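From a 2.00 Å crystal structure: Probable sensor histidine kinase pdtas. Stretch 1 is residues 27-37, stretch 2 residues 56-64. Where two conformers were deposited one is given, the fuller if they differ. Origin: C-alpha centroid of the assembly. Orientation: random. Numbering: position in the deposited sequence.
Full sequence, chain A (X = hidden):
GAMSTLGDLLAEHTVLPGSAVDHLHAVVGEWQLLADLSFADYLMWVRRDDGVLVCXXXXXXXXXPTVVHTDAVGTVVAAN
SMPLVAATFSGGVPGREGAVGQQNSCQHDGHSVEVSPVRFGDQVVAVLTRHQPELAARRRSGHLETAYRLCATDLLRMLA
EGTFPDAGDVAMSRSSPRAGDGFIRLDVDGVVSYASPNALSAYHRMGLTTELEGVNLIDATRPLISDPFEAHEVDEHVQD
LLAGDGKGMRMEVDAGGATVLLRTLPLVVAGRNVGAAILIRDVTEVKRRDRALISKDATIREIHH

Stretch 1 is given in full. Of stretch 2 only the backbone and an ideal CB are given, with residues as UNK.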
# COMPACT_ATOMS: atom_id res chain seq x y z
N VAL A 27 -12.01 12.29 6.45
CA VAL A 27 -12.41 10.92 6.18
C VAL A 27 -11.76 10.36 4.90
O VAL A 27 -11.17 9.23 4.94
CB VAL A 27 -13.97 10.78 6.00
CG1 VAL A 27 -14.31 9.33 5.52
CG2 VAL A 27 -14.68 11.14 7.38
N VAL A 28 -11.90 11.08 3.80
CA VAL A 28 -11.34 10.67 2.52
C VAL A 28 -9.77 10.60 2.57
O VAL A 28 -9.16 9.74 1.96
CB VAL A 28 -11.84 11.59 1.36
CG1 VAL A 28 -11.19 11.18 0.04
CG2 VAL A 28 -13.39 11.43 1.22
N GLY A 29 -9.17 11.44 3.39
CA GLY A 29 -7.73 11.44 3.54
C GLY A 29 -7.31 10.18 4.30
O GLY A 29 -6.16 9.79 4.19
N GLU A 30 -8.22 9.55 5.04
CA GLU A 30 -7.85 8.41 5.89
C GLU A 30 -8.45 7.08 5.49
O GLU A 30 -8.03 6.05 5.99
CB GLU A 30 -8.38 8.65 7.29
CG GLU A 30 -7.84 9.86 7.94
CD GLU A 30 -6.65 9.60 8.86
OE1 GLU A 30 -5.91 8.59 8.66
OE2 GLU A 30 -6.45 10.43 9.78
N TRP A 31 -9.49 7.08 4.65
CA TRP A 31 -10.27 5.87 4.55
C TRP A 31 -9.62 4.78 3.65
O TRP A 31 -10.15 3.68 3.54
CB TRP A 31 -11.69 6.20 4.05
CG TRP A 31 -11.75 6.67 2.66
CD1 TRP A 31 -10.71 7.08 1.80
CD2 TRP A 31 -12.96 6.81 1.92
NE1 TRP A 31 -11.26 7.47 0.58
CE2 TRP A 31 -12.64 7.31 0.65
CE3 TRP A 31 -14.33 6.57 2.24
CZ2 TRP A 31 -13.65 7.57 -0.33
CZ3 TRP A 31 -15.29 6.76 1.27
CH2 TRP A 31 -14.95 7.27 0.01
N GLN A 32 -8.45 5.04 3.02
CA GLN A 32 -7.73 3.89 2.44
C GLN A 32 -7.56 2.75 3.48
O GLN A 32 -7.65 1.56 3.17
CB GLN A 32 -6.34 4.29 1.84
CG GLN A 32 -5.72 3.06 1.00
CD GLN A 32 -6.57 2.73 -0.22
OE1 GLN A 32 -6.90 3.62 -1.03
NE2 GLN A 32 -7.00 1.48 -0.32
N LEU A 33 -7.21 3.11 4.72
CA LEU A 33 -7.01 2.15 5.78
C LEU A 33 -8.32 1.35 6.02
O LEU A 33 -8.33 0.15 6.12
CB LEU A 33 -6.63 2.89 7.07
CG LEU A 33 -6.58 2.04 8.32
CD1 LEU A 33 -5.61 0.86 8.16
CD2 LEU A 33 -6.19 2.97 9.57
N LEU A 34 -9.46 2.04 6.04
CA LEU A 34 -10.73 1.32 6.17
C LEU A 34 -11.01 0.34 4.99
O LEU A 34 -11.37 -0.82 5.23
CB LEU A 34 -11.84 2.37 6.31
CG LEU A 34 -13.26 1.81 6.40
CD1 LEU A 34 -13.45 0.93 7.68
CD2 LEU A 34 -14.22 3.01 6.37
N ALA A 35 -10.83 0.79 3.73
CA ALA A 35 -11.05 -0.05 2.54
C ALA A 35 -10.09 -1.26 2.60
O ALA A 35 -10.52 -2.41 2.40
CB ALA A 35 -10.81 0.74 1.27
N ASP A 36 -8.84 -1.03 3.02
CA ASP A 36 -7.88 -2.14 3.11
C ASP A 36 -8.25 -3.17 4.20
O ASP A 36 -8.14 -4.40 3.99
CB ASP A 36 -6.48 -1.66 3.41
CG ASP A 36 -5.84 -0.89 2.17
OD1 ASP A 36 -6.47 -0.89 1.09
OD2 ASP A 36 -4.75 -0.30 2.33
N LEU A 37 -8.56 -2.66 5.39
CA LEU A 37 -8.94 -3.57 6.50
C LEU A 37 -10.26 -4.29 6.22
O LEU A 37 -10.50 -5.36 6.79
CB LEU A 37 -9.05 -2.78 7.78
CG LEU A 37 -7.81 -2.14 8.42
CD1 LEU A 37 -8.29 -1.19 9.50
CD2 LEU A 37 -6.88 -3.15 8.97
N UNK A 56 -19.71 11.54 -3.66
CA UNK A 56 -18.71 12.59 -3.72
C UNK A 56 -17.27 12.00 -3.57
O UNK A 56 -16.33 12.75 -3.75
CB UNK A 56 -18.99 13.63 -2.63
N UNK A 57 -17.14 10.71 -3.29
CA UNK A 57 -15.80 10.09 -3.15
C UNK A 57 -15.94 8.63 -3.19
O UNK A 57 -17.04 8.09 -2.91
CB UNK A 57 -15.10 10.51 -1.86
N UNK A 58 -14.83 7.95 -3.54
CA UNK A 58 -14.86 6.54 -3.68
C UNK A 58 -13.46 6.00 -3.36
O UNK A 58 -12.43 6.64 -3.75
CB UNK A 58 -15.32 6.14 -5.08
N UNK A 59 -13.38 4.89 -2.69
CA UNK A 59 -12.09 4.22 -2.48
C UNK A 59 -12.16 2.75 -2.86
O UNK A 59 -13.19 2.11 -2.63
CB UNK A 59 -11.65 4.36 -1.02
N UNK A 60 -11.10 2.19 -3.41
CA UNK A 60 -11.06 0.76 -3.55
C UNK A 60 -10.06 0.14 -2.59
O UNK A 60 -9.05 0.75 -2.27
CB UNK A 60 -10.72 0.38 -4.99
N UNK A 61 -10.25 -1.13 -2.22
CA UNK A 61 -9.24 -1.76 -1.36
C UNK A 61 -7.94 -2.10 -2.13
O UNK A 61 -7.99 -2.47 -3.31
CB UNK A 61 -9.82 -3.03 -0.74
N UNK A 62 -6.77 -1.94 -1.48
CA UNK A 62 -5.55 -2.43 -2.07
C UNK A 62 -5.25 -3.85 -1.71
O UNK A 62 -4.37 -4.43 -2.31
CB UNK A 62 -4.37 -1.54 -1.66
N UNK A 63 -5.99 -4.41 -0.76
CA UNK A 63 -5.72 -5.76 -0.25
C UNK A 63 -6.65 -6.81 -0.91
O UNK A 63 -6.59 -7.98 -0.57
CB UNK A 63 -5.89 -5.79 1.27
N UNK A 64 -7.53 -6.41 -1.82
CA UNK A 64 -8.31 -7.42 -2.58
C UNK A 64 -8.96 -6.81 -3.81
O UNK A 64 -8.88 -5.58 -4.02
CB UNK A 64 -9.39 -8.05 -1.69

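Position 56 is in the strand, and its CA-to-CB bond points sideways with nothing of the helix within 5.5 Å of the ideal CB. Stretch 1 therefore sets no preference. The deposited residue is V56, which makes no contact with the helix.

At position 57 the bond turns toward the helix, and the ideal CB already lies 3.6 Å from V28 CG2 and 3.6 Å from W31 CZ2. A valine methyl and an indole carbon border the site, so a small apolar side chain suits it, alanine most simply, perhaps serine. It is A57, whose CB packs 3.6 Å from both V28 CG2 and W31 CZ2.

Position 58 points away, as strand alternation requires, and its ideal CB is 5.2 Å from W31 CH2. Long or polar residues are as acceptable here as any. Q58 occupies it, extended with chi1 and chi2 both t and its amide bonded elsewhere in the structure. The backbone does more for this contact: Q58 C lies 3.4 Å from W31 CZ2, and water 1 accepts from W31 NE1 at 2.8 Å while donating to Q58 O at 3.2 Å.

Position 59 faces the helix again. The ideal CB stands 3.5 Å from W31 NE1 and 4.4 Å from A35 CB, with Q32 OE1 4.8 Å away. Room is limited and the surroundings are mostly apolar, so alanine, serine, cysteine or perhaps valine would be reasonable. The residue is C59, deposited in two conformers. In the one given, CB sits over a face of the indole, 3.7 Å from the centroid of the five-membered ring of W31, and SG lies 4.2 Å from the same centroid. With chi1 t, SG also comes 3.9 Å from A35 CB and 3.1 Å from Q32 OE1.

At position 60 the bond points away and stretch 1 sets no side-chain preference; a long, polar residue is possible. R60 is found, its guanidinium bonded elsewhere in the structure. Its carbonyl serves the helix, as Q32 NE2 donates to R60 O at 2.9 Å with a nearly straight angle of 170°.

Position 61 has phi -74° and psi 143°, values natural to proline, and its ideal CB is 3.3 Å from A35 O, which favours a compact side chain, alanine included. P61 CB rests 3.4 Å from A35 O.

Position 62 offers its own N-H to D36, while its sideways CB lies 3.5 Å from D36 OD1. A small polar residue, asparagine or serine, suits this acidic neighbourhood. In N62, N donates to D36 OD1 at 2.8 Å, and ND2 donates to water 3 at 2.9 Å, which in turn donates to D36 OD2 at 2.5 Å.

At position 63 the bond points toward the helix, and the ideal CB is 3.8 Å from D36 O, inviting a short donor such as serine or threonine. T63, with chi1 p, donates from OG1 to D36 O at 2.8 Å, and its CG2 packs 3.9 Å from D36 CB.

Position 64 touches nothing of the helix, and its extended backbone is open to most residues; it is G64.

Stretch 2, residues 56-64: VAQCRPNTG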
# COMPACT_ATOMS: atom_id res chain seq x y z
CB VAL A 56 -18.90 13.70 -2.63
CG1 VAL A 56 -20.23 14.52 -2.86
CG2 VAL A 56 -18.94 13.05 -1.26
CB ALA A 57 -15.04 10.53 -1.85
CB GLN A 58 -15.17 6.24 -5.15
CG GLN A 58 -15.02 4.71 -5.53
CD GLN A 58 -15.49 4.48 -6.98
OE1 GLN A 58 -15.75 5.44 -7.71
NE2 GLN A 58 -15.62 3.23 -7.39
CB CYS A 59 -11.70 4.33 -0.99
SG CYS A 59 -9.95 4.02 -0.61
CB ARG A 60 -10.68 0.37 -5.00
CG ARG A 60 -11.58 1.05 -6.04
CD ARG A 60 -11.27 0.54 -7.46
NE ARG A 60 -12.37 1.02 -8.33
CZ ARG A 60 -12.35 2.15 -8.99
NH1 ARG A 60 -11.28 2.95 -8.91
NH2 ARG A 60 -13.36 2.49 -9.78
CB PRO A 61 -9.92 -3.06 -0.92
CG PRO A 61 -10.87 -3.40 -2.07
CD PRO A 61 -11.26 -2.08 -2.71
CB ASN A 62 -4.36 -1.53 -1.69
CG ASN A 62 -4.40 -0.20 -2.47
OD1 ASN A 62 -5.05 -0.10 -3.51
ND2 ASN A 62 -3.71 0.78 -1.99
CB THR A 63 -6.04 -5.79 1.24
OG1 THR A 63 -7.34 -5.18 1.40
CG2 THR A 63 -4.99 -4.95 2.03
O HOH W 1 -10.26 8.16 -1.97
O HOH W 2 -7.75 3.66 -3.30
O HOH W 3 -2.99 0.58 0.79
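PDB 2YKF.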